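Local coordinates for secreted effector protein SopD (Salmonella typhimurium, PDB 5CPC) that acts as a type III secreted virulence effector that cooperates with SopB in membrane fission and macropinosome formation during invasion and contributes to replication in macrophages, at residues A[150-158]-A[250-259]; A[224-234]-A[302-313]. One frame throughout, in Å; residues are numbered along the deposited sequence.

Contact 1 of 2, residues A[150-158]-A[250-259]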
loop_
_atom_site.group_PDB
_atom_site.type_symbol
_atom_site.label_atom_id
_atom_site.label_comp_id
_atom_site.label_asym_id
_atom_site.label_seq_id
_atom_site.Cartn_x
_atom_site.Cartn_y
_atom_site.Cartn_z
ATOM N N ILE A 150 0.964 5.051 -2.046
ATOM C CA ILE A 150 1.849 3.906 -1.954
ATOM C C ILE A 150 2.499 3.728 -3.320
ATOM O O ILE A 150 3.666 3.361 -3.391
ATOM C CB ILE A 150 1.071 2.628 -1.537
ATOM C CG1 ILE A 150 0.565 2.775 -0.077
ATOM C CG2 ILE A 150 1.897 1.315 -1.731
ATOM C CD1 ILE A 150 -0.718 1.949 0.199
ATOM N N CYS A 151 1.719 3.936 -4.377
ATOM C CA CYS A 151 2.233 3.938 -5.737
ATOM C C CYS A 151 3.389 4.921 -5.862
ATOM O O CYS A 151 4.388 4.538 -6.405
ATOM C CB CYS A 151 1.124 4.208 -6.794
ATOM S SG CYS A 151 0.070 2.736 -7.069
ATOM N N GLU A 152 3.266 6.153 -5.360
ATOM C CA GLU A 152 4.338 7.141 -5.458
ATOM C C GLU A 152 5.615 6.596 -4.821
ATOM O O GLU A 152 6.711 6.719 -5.410
ATOM C CB GLU A 152 4.034 8.446 -4.749
ATOM C CG GLU A 152 2.585 8.870 -4.912
ATOM C CD GLU A 152 2.313 10.336 -4.610
ATOM O OE1 GLU A 152 1.258 10.831 -5.123
ATOM O OE2 GLU A 152 3.155 10.969 -3.917
ATOM N N VAL A 153 5.476 6.018 -3.622
ATOM C CA VAL A 153 6.623 5.664 -2.840
ATOM C C VAL A 153 7.331 4.529 -3.536
ATOM O O VAL A 153 8.561 4.578 -3.724
ATOM C CB VAL A 153 6.239 5.381 -1.348
ATOM C CG1 VAL A 153 7.363 4.623 -0.605
ATOM C CG2 VAL A 153 5.999 6.677 -0.670
ATOM N N ILE A 154 6.556 3.552 -4.002
ATOM C CA ILE A 154 7.093 2.388 -4.682
ATOM C C ILE A 154 7.825 2.815 -5.964
ATOM O O ILE A 154 8.902 2.268 -6.326
ATOM C CB ILE A 154 5.999 1.430 -5.116
ATOM C CG1 ILE A 154 5.377 0.710 -3.914
ATOM C CG2 ILE A 154 6.599 0.346 -5.977
ATOM C CD1 ILE A 154 4.206 -0.264 -4.276
ATOM N N GLY A 155 7.183 3.763 -6.662
ATOM C CA GLY A 155 7.687 4.283 -7.914
ATOM C C GLY A 155 8.978 5.003 -7.652
ATOM O O GLY A 155 9.955 4.751 -8.320
ATOM N N SER A 156 8.998 5.834 -6.635
ATOM C CA SER A 156 10.209 6.522 -6.293
ATOM C C SER A 156 11.379 5.629 -5.820
ATOM O O SER A 156 12.540 5.991 -6.042
ATOM C CB SER A 156 9.901 7.562 -5.276
ATOM O OG SER A 156 11.069 8.057 -4.664
ATOM N N LYS A 157 11.099 4.462 -5.214
ATOM C CA LYS A 157 12.188 3.589 -4.769
ATOM C C LYS A 157 12.736 2.869 -5.954
ATOM O O LYS A 157 13.951 2.682 -6.052
ATOM C CB LYS A 157 11.750 2.586 -3.705
ATOM C CG LYS A 157 11.250 3.248 -2.441
ATOM C CD LYS A 157 12.344 3.995 -1.718
ATOM C CE LYS A 157 11.773 4.503 -0.418
ATOM N NZ LYS A 157 12.809 5.040 0.481
ATOM N N MET A 158 11.854 2.504 -6.881
ATOM C CA MET A 158 12.260 1.740 -7.996
ATOM C C MET A 158 13.014 2.614 -9.025
ATOM O O MET A 158 13.738 2.062 -9.849
ATOM C CB MET A 158 11.067 1.101 -8.652
ATOM C CG MET A 158 10.517 -0.150 -7.956
ATOM S SD MET A 158 9.156 -0.733 -9.002
ATOM C CE MET A 158 9.348 -2.453 -8.792
ATOM N N ILE A 250 -4.887 -2.414 -1.425
ATOM C CA ILE A 250 -3.911 -1.743 -0.596
ATOM C C ILE A 250 -3.087 -2.800 0.107
ATOM O O ILE A 250 -1.846 -2.794 0.026
ATOM C CB ILE A 250 -4.553 -0.691 0.298
ATOM C CG1 ILE A 250 -4.940 0.541 -0.551
ATOM C CG2 ILE A 250 -3.573 -0.278 1.439
ATOM C CD1 ILE A 250 -5.889 1.504 0.133
ATOM N N SER A 251 -3.728 -3.777 0.737
ATOM C CA SER A 251 -2.896 -4.857 1.267
ATOM C C SER A 251 -2.043 -5.610 0.207
ATOM O O SER A 251 -0.895 -6.034 0.485
ATOM C CB SER A 251 -3.681 -5.745 2.272
ATOM O OG SER A 251 -4.558 -6.622 1.691
ATOM N N TYR A 252 -2.560 -5.767 -1.016
ATOM C CA TYR A 252 -1.816 -6.441 -2.060
ATOM C C TYR A 252 -0.580 -5.640 -2.393
ATOM O O TYR A 252 0.529 -6.194 -2.488
ATOM C CB TYR A 252 -2.651 -6.578 -3.364
ATOM C CG TYR A 252 -1.806 -6.814 -4.596
ATOM C CD1 TYR A 252 -1.219 -8.064 -4.829
ATOM C CD2 TYR A 252 -1.521 -5.774 -5.495
ATOM C CE1 TYR A 252 -0.397 -8.288 -5.927
ATOM C CE2 TYR A 252 -0.684 -5.996 -6.615
ATOM C CZ TYR A 252 -0.128 -7.272 -6.807
ATOM O OH TYR A 252 0.677 -7.535 -7.889
ATOM N N LEU A 253 -0.790 -4.348 -2.624
ATOM C CA LEU A 253 0.305 -3.508 -3.043
ATOM C C LEU A 253 1.377 -3.343 -1.960
ATOM O O LEU A 253 2.595 -3.296 -2.298
ATOM C CB LEU A 253 -0.199 -2.171 -3.589
ATOM C CG LEU A 253 0.691 -1.232 -4.372
ATOM C CD1 LEU A 253 1.037 -1.748 -5.779
ATOM C CD2 LEU A 253 -0.027 0.062 -4.451
ATOM N N LEU A 254 0.964 -3.280 -0.682
ATOM C CA LEU A 254 1.934 -3.282 0.434
ATOM C C LEU A 254 2.696 -4.555 0.588
ATOM O O LEU A 254 3.892 -4.504 0.762
ATOM C CB LEU A 254 1.287 -2.966 1.776
ATOM C CG LEU A 254 0.802 -1.526 1.873
ATOM C CD1 LEU A 254 -0.167 -1.376 3.076
ATOM C CD2 LEU A 254 2.053 -0.561 1.975
ATOM N N HIS A 255 2.035 -5.715 0.554
ATOM C CA HIS A 255 2.673 -6.961 1.051
ATOM C C HIS A 255 2.826 -8.079 0.070
ATOM O O HIS A 255 3.572 -9.009 0.321
ATOM C CB HIS A 255 1.929 -7.523 2.311
ATOM C CG HIS A 255 1.769 -6.520 3.411
ATOM N ND1 HIS A 255 2.813 -6.131 4.222
ATOM C CD2 HIS A 255 0.681 -5.837 3.848
ATOM C CE1 HIS A 255 2.380 -5.227 5.092
ATOM N NE2 HIS A 255 1.092 -5.029 4.882
ATOM N N SER A 256 2.099 -8.025 -1.032
ATOM C CA SER A 256 2.171 -9.105 -2.037
ATOM C C SER A 256 2.669 -8.742 -3.462
ATOM O O SER A 256 3.042 -9.620 -4.249
ATOM C CB SER A 256 0.841 -9.837 -2.079
ATOM O OG SER A 256 0.659 -10.385 -0.806
ATOM N N TYR A 257 2.700 -7.454 -3.762
ATOM C CA TYR A 257 3.021 -6.978 -5.105
ATOM C C TYR A 257 4.392 -7.457 -5.566
ATOM O O TYR A 257 5.353 -7.244 -4.858
ATOM C CB TYR A 257 2.998 -5.441 -5.079
ATOM C CG TYR A 257 3.621 -4.741 -6.267
ATOM C CD1 TYR A 257 2.947 -4.670 -7.506
ATOM C CD2 TYR A 257 4.858 -4.112 -6.150
ATOM C CE1 TYR A 257 3.507 -4.015 -8.589
ATOM C CE2 TYR A 257 5.450 -3.479 -7.244
ATOM C CZ TYR A 257 4.757 -3.429 -8.451
ATOM O OH TYR A 257 5.309 -2.759 -9.490
ATOM N N SER A 258 4.464 -8.093 -6.736
ATOM C CA SER A 258 5.744 -8.255 -7.460
ATOM C C SER A 258 5.729 -7.509 -8.806
ATOM O O SER A 258 4.814 -7.728 -9.628
ATOM C CB SER A 258 6.047 -9.722 -7.728
ATOM O OG SER A 258 6.716 -9.874 -8.980
ATOM N N PRO A 259 6.751 -6.658 -9.041
ATOM C CA PRO A 259 6.867 -5.883 -10.266
ATOM C C PRO A 259 7.288 -6.723 -11.448
ATOM O O PRO A 259 7.160 -6.268 -12.606
ATOM C CB PRO A 259 7.978 -4.884 -9.934
ATOM C CG PRO A 259 8.870 -5.650 -9.014
ATOM C CD PRO A 259 7.864 -6.359 -8.121
#
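Leu253, its CG trans to the backbone N (chi1 -166°), meets Ile150 and Ile154, each of which holds CG1 beside its own backbone N and turns CG2 trans to it. The result is a near-parallel helix-helix packing, helix 141-160 against helix 248-256, with local axes 10.9 Å apart and inclined by 24°. Leu253 slides past Ile150 in the opposite direction, so that its CD2 methyl lies 3.6 Å from Ile150 CG2 while the same methyl faces Cys151 SG at 3.7 Å. Further along the helix Ile154 CD1 reaches Leu253 CG at 3.6 Å. Ile150 is shared: the side chain crosses those of Ile250 and Leu254 at about a right angle, its CD1 3.8 Å from Ile250 CG2. This is apolar packing near the centre of the chain, with Leu128 also touching Leu253 and Val176 of helix 169-177 touching Ile154. Further along, contact continues through Tyr257, whose hydroxyl is buried with no polar partner in the model. Ile154 CG2 approaches the ring obliquely, 4.2 Å from Tyr257 CE2.

Contact 2 of 2, residues A[224-234]-A[302-313]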
loop_
_atom_site.group_PDB
_atom_site.type_symbol
_atom_site.label_atom_id
_atom_site.label_comp_id
_atom_site.label_asym_id
_atom_site.label_seq_id
_atom_site.Cartn_x
_atom_site.Cartn_y
_atom_site.Cartn_z
ATOM N N GLU A 224 -5.075 -17.558 14.163
ATOM C CA GLU A 224 -3.817 -17.321 14.863
ATOM C C GLU A 224 -3.907 -15.951 15.572
ATOM O O GLU A 224 -3.967 -14.912 14.899
ATOM C CB GLU A 224 -2.592 -17.382 13.901
ATOM C CG GLU A 224 -1.255 -16.753 14.464
ATOM C CD GLU A 224 -0.811 -17.360 15.815
ATOM O OE1 GLU A 224 -0.537 -16.618 16.805
ATOM O OE2 GLU A 224 -0.721 -18.596 15.896
ATOM N N PRO A 225 -3.903 -15.944 16.933
ATOM C CA PRO A 225 -4.120 -14.613 17.597
ATOM C C PRO A 225 -3.061 -13.529 17.262
ATOM O O PRO A 225 -3.388 -12.344 17.233
ATOM C CB PRO A 225 -4.140 -14.920 19.080
ATOM C CG PRO A 225 -3.947 -16.511 19.211
ATOM C CD PRO A 225 -3.542 -17.037 17.867
ATOM N N THR A 226 -1.826 -13.925 16.984
ATOM C CA THR A 226 -0.851 -12.927 16.660
ATOM C C THR A 226 -0.977 -12.367 15.251
ATOM O O THR A 226 -0.265 -11.411 14.936
ATOM C CB THR A 226 0.613 -13.396 16.921
ATOM O OG1 THR A 226 0.903 -14.506 16.085
ATOM C CG2 THR A 226 0.836 -13.809 18.418
ATOM N N THR A 227 -1.828 -12.931 14.385
ATOM C CA THR A 227 -1.878 -12.420 13.003
ATOM C C THR A 227 -3.270 -12.141 12.544
ATOM O O THR A 227 -3.434 -11.536 11.479
ATOM C CB THR A 227 -1.322 -13.416 11.932
ATOM O OG1 THR A 227 -2.039 -14.653 12.041
ATOM C CG2 THR A 227 0.151 -13.705 12.095
ATOM N N GLN A 228 -4.273 -12.584 13.304
ATOM C CA GLN A 228 -5.679 -12.518 12.837
ATOM C C GLN A 228 -6.138 -11.108 12.503
ATOM O O GLN A 228 -7.083 -10.927 11.749
ATOM C CB GLN A 228 -6.639 -13.016 13.959
ATOM C CG GLN A 228 -7.949 -13.598 13.462
ATOM C CD GLN A 228 -7.679 -14.889 12.673
ATOM O OE1 GLN A 228 -6.678 -15.551 12.907
ATOM N NE2 GLN A 228 -8.576 -15.243 11.747
ATOM N N PHE A 229 -5.531 -10.100 13.123
ATOM C CA PHE A 229 -6.062 -8.748 13.049
ATOM C C PHE A 229 -5.255 -7.764 12.177
ATOM O O PHE A 229 -5.607 -6.572 12.127
ATOM C CB PHE A 229 -6.227 -8.250 14.486
ATOM C CG PHE A 229 -6.973 -9.245 15.342
ATOM C CD1 PHE A 229 -8.299 -9.585 15.024
ATOM C CD2 PHE A 229 -6.316 -9.966 16.301
ATOM C CE1 PHE A 229 -8.948 -10.560 15.702
ATOM C CE2 PHE A 229 -6.961 -10.914 17.027
ATOM C CZ PHE A 229 -8.302 -11.227 16.747
ATOM N N CYS A 230 -4.200 -8.251 11.501
ATOM C CA CYS A 230 -3.310 -7.376 10.668
ATOM C C CYS A 230 -4.034 -6.601 9.589
ATOM O O CYS A 230 -3.591 -5.551 9.206
ATOM C CB CYS A 230 -2.096 -8.122 10.092
ATOM S SG CYS A 230 -2.570 -9.461 8.889
ATOM N N LYS A 231 -5.185 -7.059 9.137
ATOM C CA LYS A 231 -5.932 -6.277 8.163
ATOM C C LYS A 231 -7.069 -5.441 8.704
ATOM O O LYS A 231 -7.720 -4.820 7.930
ATOM C CB LYS A 231 -6.447 -7.192 7.052
ATOM C CG LYS A 231 -5.255 -7.759 6.228
ATOM C CD LYS A 231 -5.764 -8.582 5.052
ATOM C CE LYS A 231 -5.892 -10.079 5.438
ATOM N NZ LYS A 231 -6.673 -10.892 4.442
ATOM N N ILE A 232 -7.307 -5.405 10.021
ATOM C CA ILE A 232 -8.471 -4.691 10.526
ATOM C C ILE A 232 -8.134 -3.273 11.003
ATOM O O ILE A 232 -7.205 -3.070 11.789
ATOM C CB ILE A 232 -9.166 -5.496 11.714
ATOM C CG1 ILE A 232 -9.950 -6.644 11.102
ATOM C CG2 ILE A 232 -10.270 -4.737 12.390
ATOM C CD1 ILE A 232 -9.133 -7.760 10.994
ATOM N N GLY A 233 -8.956 -2.320 10.593
ATOM C CA GLY A 233 -8.926 -1.000 11.149
ATOM C C GLY A 233 -10.094 -0.688 12.072
ATOM O O GLY A 233 -11.063 -1.427 12.119
ATOM N N TYR A 234 -9.982 0.419 12.813
ATOM C CA TYR A 234 -10.978 0.825 13.766
ATOM C C TYR A 234 -10.844 2.307 14.114
ATOM O O TYR A 234 -9.717 2.818 14.203
ATOM C CB TYR A 234 -10.834 0.021 15.112
ATOM C CG TYR A 234 -9.436 -0.501 15.454
ATOM C CD1 TYR A 234 -8.532 0.288 16.177
ATOM C CD2 TYR A 234 -9.047 -1.794 15.119
ATOM C CE1 TYR A 234 -7.281 -0.205 16.518
ATOM C CE2 TYR A 234 -7.799 -2.308 15.469
ATOM C CZ TYR A 234 -6.937 -1.510 16.177
ATOM O OH TYR A 234 -5.700 -1.958 16.552
ATOM N N SER A 302 -7.376 -1.783 21.359
ATOM C CA SER A 302 -6.519 -2.046 20.207
ATOM C C SER A 302 -6.764 -3.511 19.703
ATOM O O SER A 302 -7.180 -4.383 20.505
ATOM C CB SER A 302 -5.106 -1.945 20.674
ATOM O OG SER A 302 -4.256 -2.218 19.584
ATOM N N LEU A 303 -6.478 -3.795 18.435
ATOM C CA LEU A 303 -6.345 -5.196 18.021
ATOM C C LEU A 303 -4.907 -5.529 17.730
ATOM O O LEU A 303 -4.591 -6.581 17.200
ATOM C CB LEU A 303 -7.290 -5.603 16.881
ATOM C CG LEU A 303 -8.781 -5.360 17.120
ATOM C CD1 LEU A 303 -9.580 -5.584 15.844
ATOM C CD2 LEU A 303 -9.266 -6.280 18.201
ATOM N N HIS A 304 -4.004 -4.675 18.197
ATOM C CA HIS A 304 -2.569 -4.909 18.071
ATOM C C HIS A 304 -2.173 -5.791 19.215
ATOM O O HIS A 304 -1.561 -5.364 20.204
ATOM C CB HIS A 304 -1.783 -3.582 18.035
ATOM C CG HIS A 304 -0.293 -3.736 17.997
ATOM N ND1 HIS A 304 0.342 -4.831 17.442
ATOM C CD2 HIS A 304 0.692 -2.909 18.418
ATOM C CE1 HIS A 304 1.649 -4.699 17.567
ATOM N NE2 HIS A 304 1.887 -3.532 18.142
ATOM N N ILE A 305 -2.487 -7.071 19.005
ATOM C CA ILE A 305 -2.431 -8.121 20.026
ATOM C C ILE A 305 -1.220 -8.969 19.733
ATOM O O ILE A 305 -1.006 -9.363 18.590
ATOM C CB ILE A 305 -3.758 -8.897 19.937
ATOM C CG1 ILE A 305 -4.878 -7.924 20.301
ATOM C CG2 ILE A 305 -3.770 -10.149 20.764
ATOM C CD1 ILE A 305 -6.321 -8.532 20.422
ATOM N N GLY A 306 -0.422 -9.258 20.758
ATOM C CA GLY A 306 0.729 -10.119 20.599
ATOM C C GLY A 306 0.677 -11.209 21.652
ATOM O O GLY A 306 -0.176 -11.184 22.575
ATOM N N LYS A 307 1.606 -12.157 21.540
ATOM C CA LYS A 307 1.814 -13.153 22.554
ATOM C C LYS A 307 3.317 -13.238 22.729
ATOM O O LYS A 307 4.068 -13.139 21.756
ATOM C CB LYS A 307 1.210 -14.516 22.155
ATOM C CG LYS A 307 0.951 -15.506 23.323
ATOM C CD LYS A 307 0.512 -16.928 22.843
ATOM C CE LYS A 307 1.502 -17.546 21.797
ATOM N NZ LYS A 307 0.962 -17.454 20.336
ATOM N N ASP A 308 3.728 -13.383 23.989
ATOM C CA ASP A 308 5.135 -13.495 24.410
ATOM C C ASP A 308 6.040 -12.466 23.726
ATOM O O ASP A 308 7.145 -12.790 23.348
ATOM C CB ASP A 308 5.656 -14.942 24.217
ATOM C CG ASP A 308 4.874 -15.982 25.049
ATOM O OD1 ASP A 308 4.804 -15.830 26.305
ATOM O OD2 ASP A 308 4.333 -16.962 24.458
ATOM N N GLY A 309 5.528 -11.240 23.547
ATOM C CA GLY A 309 6.219 -10.168 22.790
ATOM C C GLY A 309 6.326 -10.203 21.251
ATOM O O GLY A 309 7.108 -9.401 20.659
ATOM N N CYS A 310 5.550 -11.057 20.568
ATOM C CA CYS A 310 5.743 -11.238 19.081
ATOM C C CYS A 310 4.678 -10.910 18.016
ATOM O O CYS A 310 4.515 -11.681 17.023
ATOM C CB CYS A 310 6.266 -12.648 18.795
ATOM S SG CYS A 310 7.883 -12.905 19.523
ATOM N N SER A 311 4.030 -9.756 18.099
ATOM C CA SER A 311 2.934 -9.456 17.163
ATOM C C SER A 311 3.259 -9.227 15.679
ATOM O O SER A 311 4.244 -8.588 15.340
ATOM C CB SER A 311 2.152 -8.253 17.672
ATOM O OG SER A 311 0.977 -8.053 16.915
ATOM N N ARG A 312 2.375 -9.737 14.820
ATOM C CA ARG A 312 2.234 -9.289 13.445
ATOM C C ARG A 312 0.827 -8.789 13.213
ATOM O O ARG A 312 0.273 -8.998 12.132
ATOM C CB ARG A 312 2.494 -10.428 12.480
ATOM C CG ARG A 312 3.891 -10.977 12.581
ATOM C CD ARG A 312 3.937 -12.420 12.144
ATOM N NE ARG A 312 3.503 -13.254 13.238
ATOM C CZ ARG A 312 3.409 -14.584 13.186
ATOM N NH1 ARG A 312 3.693 -15.238 12.063
ATOM N NH2 ARG A 312 2.996 -15.258 14.249
ATOM N N ASN A 313 0.230 -8.188 14.253
ATOM C CA ASN A 313 -1.057 -7.528 14.085
ATOM C C ASN A 313 -0.914 -6.007 13.794
ATOM O O ASN A 313 -1.877 -5.250 13.904
ATOM C CB ASN A 313 -1.977 -7.804 15.273
ATOM C CG ASN A 313 -2.621 -9.211 15.211
ATOM O OD1 ASN A 313 -3.143 -9.627 14.181
ATOM N ND2 ASN A 313 -2.567 -9.942 16.331
#
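The backbones approach to 4.1 Å between the CA atoms of Cys230 and Asn313, and Arg312 N donates to Thr226 O, joining the residue just before the type I turn Thr227-Cys230 to the chain that follows strand 305-306. Asn313 carries the polar centre, its amide held at both ends. Asn313 ND2 gives one hydrogen bond to Pro225 O (2.7 Å), on a lone pair and within the amide plane, and a second inside its own segment to Ile305 O. Asn313 OD1 takes Phe229 N at 2.7 Å, the donor standing 37° out of the carbonyl plane. Three bonds in different directions thus fix the rotation of this buried amide. Both segments are mainly irregular, and the contact is an interlocking of loops beside two small sheets: strand 305-306 pairs in parallel with 201-202, and strand 232-237 forms a hairpin with 240-245. Towards the hairpin, Leu303 packs against Phe229, Ile232 and Tyr234, with Leu303 CD1 3.6 Å from Ile232 CG2 and Leu303 CG 3.6 Å from Tyr234 CE2. Tyr234 OH accepts a fairly straight bond (164°) from Leu303 N at 2.7 Å and is also bonded to Glu194, which in turn binds Ser302. At the outer end, Arg312 lies alongside Thr227, whose CG2 methyl sits over the centre of one guanidinium face. Arg312 NH2 reaches Thr226 OG1 at 2.9 Å, tilted from the guanidinium plane. That hydroxyl occupies the position between N and the carbonyl carbon (chi1 62°), from which it also bonds Glu224 OE1. The same carboxylate oxygen accepts from Thr226 N on the opposite face of its plane, and forms a long salt bridge with Lys307 NZ at 3.9 Å.

The centre of contact 1 lies about 6 Å, and that of contact 2 about 19 Å, from the centre of the chain. The first is built mainly from apolar side chains of two helices and the turn that follows, whereas the second combines hydrogen bonds between largely irregular segments with an apolar cluster around Leu303. Their centres are about 23 Å apart. They meet directly where Ser251 OG packs 4.1 Å from Lys231 CD. Two further connections run through neighbouring residues: Lys231 bonds through its backbone to Met246, which also touches Ser251, and His255 binds Leu315 O, just past 302-313. Helix 264-283 spans both, receiving Tyr252 at Leu271 and Lys231 at Asp277.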